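Local atomic coordinates of 2-Keto-3-deoxy-(6-phospho-)gluconate aldolase (Thermoproteus tenax, PDB entry 2R91), a protein that is an aldolase of the dihydrodipicolinate synthetase family, built on a closed beta/alpha barrel. Residues S73-K84 / Y113-V121. Numbering follows the deposited sequence.
Sequences SLNADEAIALAK and YFRDLCSAV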
loop_
_atom_site.group_PDB
_atom_site.type_symbol
_atom_site.label_atom_id
_atom_site.label_comp_id
_atom_site.label_asym_id
_atom_site.label_seq_id
_atom_site.Cartn_x
_atom_site.Cartn_y
_atom_site.Cartn_z
ATOM N N SER A 73 -17.179 -4.251 18.611
ATOM C CA SER A 73 -18.375 -4.440 17.796
ATOM C C SER A 73 -18.571 -3.192 16.981
ATOM O O SER A 73 -18.249 -2.104 17.443
ATOM C CB SER A 73 -19.605 -4.650 18.681
ATOM O OG SER A 73 -20.757 -4.762 17.858
ATOM N N LEU A 74 -19.159 -3.322 15.786
ATOM C CA LEU A 74 -19.505 -2.134 15.008
ATOM C C LEU A 74 -20.828 -1.470 15.476
ATOM O O LEU A 74 -21.281 -0.472 14.905
ATOM C CB LEU A 74 -19.491 -2.427 13.497
ATOM C CG LEU A 74 -18.108 -2.871 12.961
ATOM C CD1 LEU A 74 -18.163 -3.069 11.437
ATOM C CD2 LEU A 74 -17.005 -1.865 13.284
ATOM N N ASN A 75 -21.396 -1.987 16.555
ATOM C CA ASN A 75 -22.339 -1.243 17.372
ATOM C C ASN A 75 -21.639 -1.037 18.712
ATOM O O ASN A 75 -21.523 -1.973 19.485
ATOM C CB ASN A 75 -23.615 -2.044 17.588
ATOM C CG ASN A 75 -24.592 -1.343 18.548
ATOM O OD1 ASN A 75 -24.255 -0.329 19.156
ATOM N ND2 ASN A 75 -25.824 -1.860 18.636
ATOM N N ALA A 76 -21.178 0.175 18.971
ATOM C CA ALA A 76 -20.266 0.419 20.096
ATOM C C ALA A 76 -20.898 0.118 21.460
ATOM O O ALA A 76 -20.205 -0.247 22.389
ATOM C CB ALA A 76 -19.749 1.854 20.045
ATOM N N ASP A 77 -22.225 0.250 21.577
ATOM C CA ASP A 77 -22.924 -0.116 22.824
ATOM C C ASP A 77 -22.677 -1.582 23.161
ATOM O O ASP A 77 -22.647 -1.969 24.328
ATOM C CB ASP A 77 -24.449 0.070 22.663
ATOM C CG ASP A 77 -24.858 1.526 22.594
ATOM O OD1 ASP A 77 -24.270 2.364 23.323
ATOM O OD2 ASP A 77 -25.794 1.824 21.802
ATOM N N GLU A 78 -22.536 -2.418 22.136
ATOM C CA GLU A 78 -22.261 -3.836 22.409
ATOM C C GLU A 78 -20.877 -4.102 23.004
ATOM O O GLU A 78 -20.695 -5.051 23.767
ATOM C CB GLU A 78 -22.454 -4.686 21.158
ATOM C CG GLU A 78 -23.890 -4.683 20.700
ATOM C CD GLU A 78 -24.142 -5.639 19.575
ATOM O OE1 GLU A 78 -23.200 -5.992 18.814
ATOM O OE2 GLU A 78 -25.311 -6.006 19.422
ATOM N N ALA A 79 -19.902 -3.301 22.603
ATOM C CA ALA A 79 -18.547 -3.389 23.138
ATOM C C ALA A 79 -18.568 -3.019 24.623
ATOM O O ALA A 79 -17.986 -3.700 25.456
ATOM C CB ALA A 79 -17.596 -2.440 22.323
ATOM N N ILE A 80 -19.255 -1.928 24.955
ATOM C CA ILE A 80 -19.437 -1.542 26.368
ATOM C C ILE A 80 -20.154 -2.615 27.187
ATOM O O ILE A 80 -19.720 -2.975 28.270
ATOM C CB ILE A 80 -20.208 -0.216 26.462
ATOM C CG1 ILE A 80 -19.330 0.950 25.963
ATOM C CG2 ILE A 80 -20.677 0.045 27.885
ATOM C CD1 ILE A 80 -20.159 2.125 25.517
ATOM N N ALA A 81 -21.258 -3.126 26.677
ATOM C CA ALA A 81 -22.006 -4.151 27.393
ATOM C C ALA A 81 -21.147 -5.400 27.640
ATOM O O ALA A 81 -21.177 -5.984 28.728
ATOM C CB ALA A 81 -23.259 -4.530 26.618
ATOM N N LEU A 82 -20.408 -5.849 26.621
ATOM C CA LEU A 82 -19.625 -7.057 26.787
ATOM C C LEU A 82 -18.447 -6.792 27.718
ATOM O O LEU A 82 -18.050 -7.650 28.492
ATOM C CB LEU A 82 -19.108 -7.575 25.432
ATOM C CG LEU A 82 -18.210 -8.807 25.505
ATOM C CD1 LEU A 82 -19.028 -9.997 26.002
ATOM C CD2 LEU A 82 -17.535 -9.156 24.125
ATOM N N ALA A 83 -17.860 -5.620 27.628
ATOM C CA ALA A 83 -16.757 -5.307 28.563
ATOM C C ALA A 83 -17.210 -5.428 30.022
ATOM O O ALA A 83 -16.501 -5.990 30.871
ATOM C CB ALA A 83 -16.184 -3.909 28.290
ATOM N N LYS A 84 -18.406 -4.906 30.323
ATOM C CA LYS A 84 -18.921 -5.017 31.698
ATOM C C LYS A 84 -19.172 -6.480 32.057
ATOM O O LYS A 84 -18.848 -6.913 33.162
ATOM C CB LYS A 84 -20.209 -4.181 31.880
ATOM C CG LYS A 84 -20.063 -2.704 31.631
ATOM C CD LYS A 84 -21.412 -1.987 31.814
ATOM C CE LYS A 84 -21.333 -0.507 31.501
ATOM N NZ LYS A 84 -22.647 0.160 30.963
ATOM N N TYR A 113 -14.628 6.183 21.040
ATOM C CA TYR A 113 -14.797 4.731 21.190
ATOM C C TYR A 113 -13.969 4.144 22.335
ATOM O O TYR A 113 -14.499 3.476 23.233
ATOM C CB TYR A 113 -14.430 3.997 19.888
ATOM C CG TYR A 113 -14.563 2.483 20.030
ATOM C CD1 TYR A 113 -15.838 1.875 20.056
ATOM C CD2 TYR A 113 -13.425 1.661 20.174
ATOM C CE1 TYR A 113 -15.987 0.493 20.199
ATOM C CE2 TYR A 113 -13.549 0.306 20.303
ATOM C CZ TYR A 113 -14.834 -0.289 20.322
ATOM O OH TYR A 113 -14.962 -1.654 20.451
ATOM N N PHE A 114 -12.655 4.358 22.283
ATOM C CA PHE A 114 -11.777 3.828 23.337
ATOM C C PHE A 114 -12.022 4.484 24.679
ATOM O O PHE A 114 -12.046 3.806 25.675
ATOM C CB PHE A 114 -10.276 3.905 22.940
ATOM C CG PHE A 114 -9.871 2.829 21.944
ATOM C CD1 PHE A 114 -9.644 1.535 22.366
ATOM C CD2 PHE A 114 -9.710 3.131 20.602
ATOM C CE1 PHE A 114 -9.286 0.520 21.471
ATOM C CE2 PHE A 114 -9.360 2.135 19.694
ATOM C CZ PHE A 114 -9.138 0.814 20.141
ATOM N N ARG A 115 -12.251 5.785 24.713
ATOM C CA ARG A 115 -12.487 6.424 26.021
ATOM C C ARG A 115 -13.785 5.942 26.684
ATOM O O ARG A 115 -13.827 5.697 27.889
ATOM C CB ARG A 115 -12.443 7.938 25.881
ATOM C CG ARG A 115 -11.005 8.397 25.668
ATOM C CD ARG A 115 -10.934 9.804 25.179
ATOM N NE ARG A 115 -9.552 10.253 25.012
ATOM C CZ ARG A 115 -9.204 11.352 24.347
ATOM N NH1 ARG A 115 -10.144 12.099 23.766
ATOM N NH2 ARG A 115 -7.921 11.711 24.258
ATOM N N ASP A 116 -14.826 5.747 25.888
ATOM C CA ASP A 116 -16.049 5.155 26.406
ATOM C C ASP A 116 -15.841 3.752 26.976
ATOM O O ASP A 116 -16.434 3.367 27.989
ATOM C CB ASP A 116 -17.101 5.103 25.314
ATOM C CG ASP A 116 -17.760 6.438 25.092
ATOM O OD1 ASP A 116 -17.380 7.417 25.778
ATOM O OD2 ASP A 116 -18.639 6.511 24.218
ATOM N N LEU A 117 -15.009 2.958 26.312
ATOM C CA LEU A 117 -14.693 1.638 26.832
ATOM C C LEU A 117 -13.976 1.718 28.177
ATOM O O LEU A 117 -14.313 0.992 29.136
ATOM C CB LEU A 117 -13.793 0.925 25.826
ATOM C CG LEU A 117 -14.092 -0.502 25.430
ATOM C CD1 LEU A 117 -15.613 -0.756 25.308
ATOM C CD2 LEU A 117 -13.350 -0.793 24.095
ATOM N N CYS A 118 -12.967 2.577 28.255
ATOM C CA CYS A 118 -12.238 2.761 29.520
ATOM C C CYS A 118 -13.154 3.212 30.671
ATOM O O CYS A 118 -12.958 2.808 31.820
ATOM C CB CYS A 118 -11.087 3.762 29.351
ATOM S SG CYS A 118 -9.697 3.171 28.280
ATOM N N SER A 119 -14.149 4.042 30.364
ATOM C CA SER A 119 -15.077 4.549 31.390
ATOM C C SER A 119 -16.014 3.478 31.890
ATOM O O SER A 119 -16.553 3.595 32.992
ATOM C CB SER A 119 -15.936 5.674 30.834
ATOM O OG SER A 119 -15.145 6.794 30.533
ATOM N N ALA A 120 -16.233 2.459 31.056
ATOM C CA ALA A 120 -17.194 1.398 31.336
ATOM C C ALA A 120 -16.737 0.385 32.393
ATOM O O ALA A 120 -17.554 -0.314 32.988
ATOM C CB ALA A 120 -17.563 0.666 30.024
ATOM N N VAL A 121 -15.436 0.249 32.587
ATOM C CA VAL A 121 -14.918 -0.805 33.462
ATOM C C VAL A 121 -13.769 -0.295 34.315
ATOM O O VAL A 121 -13.187 0.755 34.040
ATOM C CB VAL A 121 -14.394 -2.049 32.639
ATOM C CG1 VAL A 121 -15.552 -2.716 31.846
ATOM C CG2 VAL A 121 -13.248 -1.631 31.678
#
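From Ala76 beside Tyr113 to Lys84 beside Val121, helices 76-84 and 113-120 run the same way, 27° apart, with their axes 9.3 Å from each other at the nearest point. The closest backbones are at Ile80 and Leu117, whose CA atoms stand 5.7 Å apart, an approach probably helped by the small side chains of Ala79 and Ala83; Ala76 is the third alanine facing the second helix. Tyr113, with CG anti to the backbone N (chi1 179°), reaches across so that Ala76 CB meets the ring at its edge, 3.9 Å from CD1. Beyond the ring, its OH comes 3.3 Å from Ala79 CB, a hydroxyl hydrogen-bonded to Ser96 on strand 93-96. These are successive outer helices of a TIM barrel, following neighbouring parallel strands 67-70 and 93-96; Leu117, which also touches Ser96, thus links the helix pair to the barrel wall. Its CD1 settles 3.8 Å from Ala79 O, against the backbone as well as the methyl of that alanine. Ile80 uses both branches: CG1 slants past Leu117 CD1, while CG2, anti to the backbone N, meets Ala120 CB at 3.8 Å. Val121 sets CG1 on Ala83, 3.5 Å from its O and also against its CB, a short branched side chain suited to a place next to backbone. Lys84 CG lies 3.7 Å from Ala120 O; beyond it the extended aliphatic chain passes Ala120, and the amine can stay at the exposed margin. At the opposite end, Asn75 N-caps the first helix, its OD1 accepting from Asp77 N, and Tyr263 of a second subunit packs on both Ala76 and Tyr113.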